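Local coordinates for regulatory protein CII (Enterobacteria phage lambda, PDB 1ZS4) that activates transcription from the phage promoters for the repressor and integrase genes, binding DNA as a homotetramer through helix-turn-helix motifs so that latency can be established, at the interface of chains A and B. Numbering follows the deposited sequence. Chains: chain A/B, Regulatory protein CII.

Contact 1: the interface of chains A and B. Residues chain A 39-41, 43; chain B 19-20, 23-24.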
# COMPACT_ATOMS: atom_id res chain seq x y z
N SER A 39 7.38 -3.31 -6.08
CA SER A 39 8.19 -2.60 -5.09
C SER A 39 7.94 -1.09 -5.13
O SER A 39 8.52 -0.35 -4.34
CB SER A 39 9.68 -2.87 -5.32
OG SER A 39 10.17 -2.12 -6.42
N GLN A 40 7.09 -0.63 -6.04
CA GLN A 40 6.77 0.79 -6.11
C GLN A 40 5.29 1.02 -6.35
O GLN A 40 4.87 2.02 -6.95
CB GLN A 40 7.61 1.47 -7.20
CG GLN A 40 9.10 1.47 -6.93
CD GLN A 40 9.88 2.30 -7.93
OE1 GLN A 40 9.39 2.58 -9.03
NE2 GLN A 40 11.10 2.79 -7.77
N ILE A 41 4.48 0.08 -5.88
CA ILE A 41 3.04 0.17 -6.06
C ILE A 41 2.41 1.24 -5.16
O ILE A 41 1.43 1.88 -5.56
CB ILE A 41 2.38 -1.23 -5.84
CG1 ILE A 41 0.96 -1.25 -6.40
CG2 ILE A 41 2.36 -1.58 -4.36
CD1 ILE A 41 0.89 -0.98 -7.90
N ARG A 43 3.77 3.99 -4.37
CA ARG A 43 4.17 5.20 -5.09
C ARG A 43 3.20 5.41 -6.26
O ARG A 43 2.69 6.51 -6.46
CB ARG A 43 5.62 5.04 -5.59
CG ARG A 43 6.13 6.08 -6.59
CD ARG A 43 6.06 7.49 -6.06
NE ARG A 43 6.68 8.43 -7.00
CZ ARG A 43 7.97 8.76 -7.01
NH1 ARG A 43 8.82 8.24 -6.11
NH2 ARG A 43 8.42 9.60 -7.93
N LEU B 19 11.32 -0.76 0.30
CA LEU B 19 11.41 -0.15 -1.03
C LEU B 19 10.14 0.62 -1.34
O LEU B 19 10.19 1.70 -1.93
CB LEU B 19 11.64 -1.23 -2.09
CG LEU B 19 12.98 -1.95 -2.02
CD1 LEU B 19 13.08 -3.00 -3.13
CD2 LEU B 19 14.11 -0.95 -2.15
N ASN B 20 8.99 0.06 -0.96
CA ASN B 20 7.74 0.77 -1.21
C ASN B 20 7.65 2.07 -0.43
O ASN B 20 7.16 3.07 -0.95
CB ASN B 20 6.54 -0.12 -0.89
CG ASN B 20 5.99 -0.81 -2.13
OD1 ASN B 20 5.47 -0.15 -3.02
ND2 ASN B 20 6.11 -2.12 -2.18
N ALA B 23 10.00 4.66 -1.98
CA ALA B 23 9.44 5.19 -3.23
C ALA B 23 8.26 6.10 -2.96
O ALA B 23 8.06 7.09 -3.66
CB ALA B 23 9.01 4.05 -4.16
N MET B 24 7.49 5.78 -1.93
CA MET B 24 6.35 6.62 -1.60
C MET B 24 6.81 7.99 -1.16
O MET B 24 6.31 9.00 -1.62
CB MET B 24 5.48 6.01 -0.50
CG MET B 24 4.44 6.97 0.01
SD MET B 24 2.86 6.83 -0.84
CE MET B 24 2.11 5.48 0.06
O HOH W 1 5.94 2.49 -3.44
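The methyl group of B:Ala23, on helix 7-25 of chain B, is the apolar centre of this contact with the helix-turn-helix region of chain A. It meets CG of A:Gln40 at 3.8 Å and touches CB of A:Arg43 as well, so that one small side chain lets the helix come close to the 3-10 helix 38-40 and the start of helix 41-58. One turn earlier in helix 7-25, B:Leu19 brings CD1 to CB of A:Ser39 at 4.0 Å; the short serine suits a place where the 3-10 helix lies against its neighbour.

Between these apolar patches, the flat amide of B:Asn20 packs against the backbone of A:Ser39, with its CG 3.4 Å from A:Ser39 O. Its OD1 comes near the backbone N of A:Ile41, but that N-H points away and makes no hydrogen bond. A bridging water lies 2.7 Å from B:Asn20 OD1, also binds the backbone O of B:Asn20, and reaches the backbone N of A:Arg43 at 2.8 Å.

At the rim, A:Arg43 bends at its second torsion (chi2 59°), and its long chain folds around the carbonyl of B:Ala23, which it can cap near the end of helix 7-25. NH1 of the guanidinium donates to B:Ala23 O at 2.8 Å in a moderately bent bond (153° at H), reaching a lone pair in the carbonyl plane, while the oxygen lies 16° out of the guanidinium plane.

Contact 2: the interface of chains A and B. Residues chain A 68, 72, 76; chain B 75, 78-79.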
# COMPACT_ATOMS: atom_id res chain seq x y z
N MET A 68 -16.56 -3.68 1.51
CA MET A 68 -16.08 -3.13 2.79
C MET A 68 -17.04 -3.45 3.94
O MET A 68 -16.60 -3.75 5.05
CB MET A 68 -15.88 -1.61 2.72
CG MET A 68 -14.48 -1.19 2.25
SD MET A 68 -13.17 -1.98 3.18
CE MET A 68 -13.78 -1.79 4.86
N ALA A 72 -16.01 -5.53 7.26
CA ALA A 72 -16.20 -5.00 8.61
C ALA A 72 -17.05 -5.95 9.44
O ALA A 72 -16.74 -6.24 10.60
CB ALA A 72 -16.87 -3.64 8.54
N ALA A 76 -15.71 -7.78 12.82
CA ALA A 76 -16.44 -7.60 14.08
C ALA A 76 -16.78 -8.96 14.72
O ALA A 76 -16.65 -9.13 15.94
CB ALA A 76 -17.72 -6.81 13.83
N VAL B 75 -12.14 -0.29 8.50
CA VAL B 75 -13.01 -1.15 9.31
C VAL B 75 -13.28 -0.53 10.68
O VAL B 75 -14.43 -0.51 11.15
CB VAL B 75 -12.37 -2.55 9.49
CG1 VAL B 75 -13.11 -3.34 10.56
CG2 VAL B 75 -12.40 -3.31 8.15
N ILE B 78 -15.86 2.09 10.46
CA ILE B 78 -17.17 1.49 10.28
C ILE B 78 -17.71 0.96 11.61
O ILE B 78 -18.84 1.22 11.97
CB ILE B 78 -17.12 0.34 9.23
CG1 ILE B 78 -16.83 0.94 7.84
CG2 ILE B 78 -18.44 -0.45 9.21
CD1 ILE B 78 -16.54 -0.08 6.76
N LEU B 79 -16.87 0.24 12.35
CA LEU B 79 -17.31 -0.31 13.63
C LEU B 79 -17.64 0.78 14.63
O LEU B 79 -18.55 0.65 15.43
CB LEU B 79 -16.24 -1.24 14.20
CG LEU B 79 -15.93 -2.47 13.33
CD1 LEU B 79 -15.05 -3.42 14.12
CD2 LEU B 79 -17.23 -3.16 12.91
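A:Ala72 CB and B:Ile78 CG2 meet at 3.6 Å where the C-terminal helices of the two chains, 67-80 in A and 66-81 in B, pack in a helix-helix interface of the CII tetramer. The contacts made by these side chains are apolar, and they fall into two kinds.

In the first, a small residue receives a branched one. A:Ala72 hides 51 Å² of its surface beneath chain B: its methyl lies against both CG2 and CD1 of B:Ile78, while its CA is approached by CG1 of B:Val75 at 4.0 Å. Alanine suits this place because its short side chain allows the branched residues of the other helix to approach the backbone. In B:Ile78, the first torsion (chi1 -68°) sets CG2 anti to the backbone N and turns it onto the alanine, while the extended second torsion carries CD1 onward to A:Met68. One turn farther along helix 67-80, A:Ala76 CB meets CD2 of B:Leu79 at 3.8 Å. That same leucine methyl lies 3.9 Å from the backbone O of A:Ala72, so it rests over the stretch between the two alanines.

The second kind is the contact of a flexible chain with branched tips. The chain of A:Met68 curls back on itself (chi2 -52°, chi3 -45°), which swings its terminal methyl CE across to CD1 of B:Ile78 at 3.8 Å and CG2 of B:Val75 at 3.9 Å. It crosses both side chains at a slant, and its unbranched, pliable chain can adapt to their shape.

By joining the C-terminal helices of two subunits through complementary small and bulky residues, the site probably helps hold the homotetramer together.

Contact 1 and contact 2 join the same two chains but lie about 27 Å apart, measured between the centres of their C-alpha atoms, and share no residue or helix. Contact 1 sets helix 7-25 of chain B against the DNA-binding region of chain A, whereas contact 2 joins the C-terminal helices. The chains do not meet as an exact two-fold pair, and contact 1 pairs different parts of the two copies. Attachment at well-separated points probably limits how far one subunit can swing against the other, which may help set the spacing of the DNA-binding motifs within the tetramer.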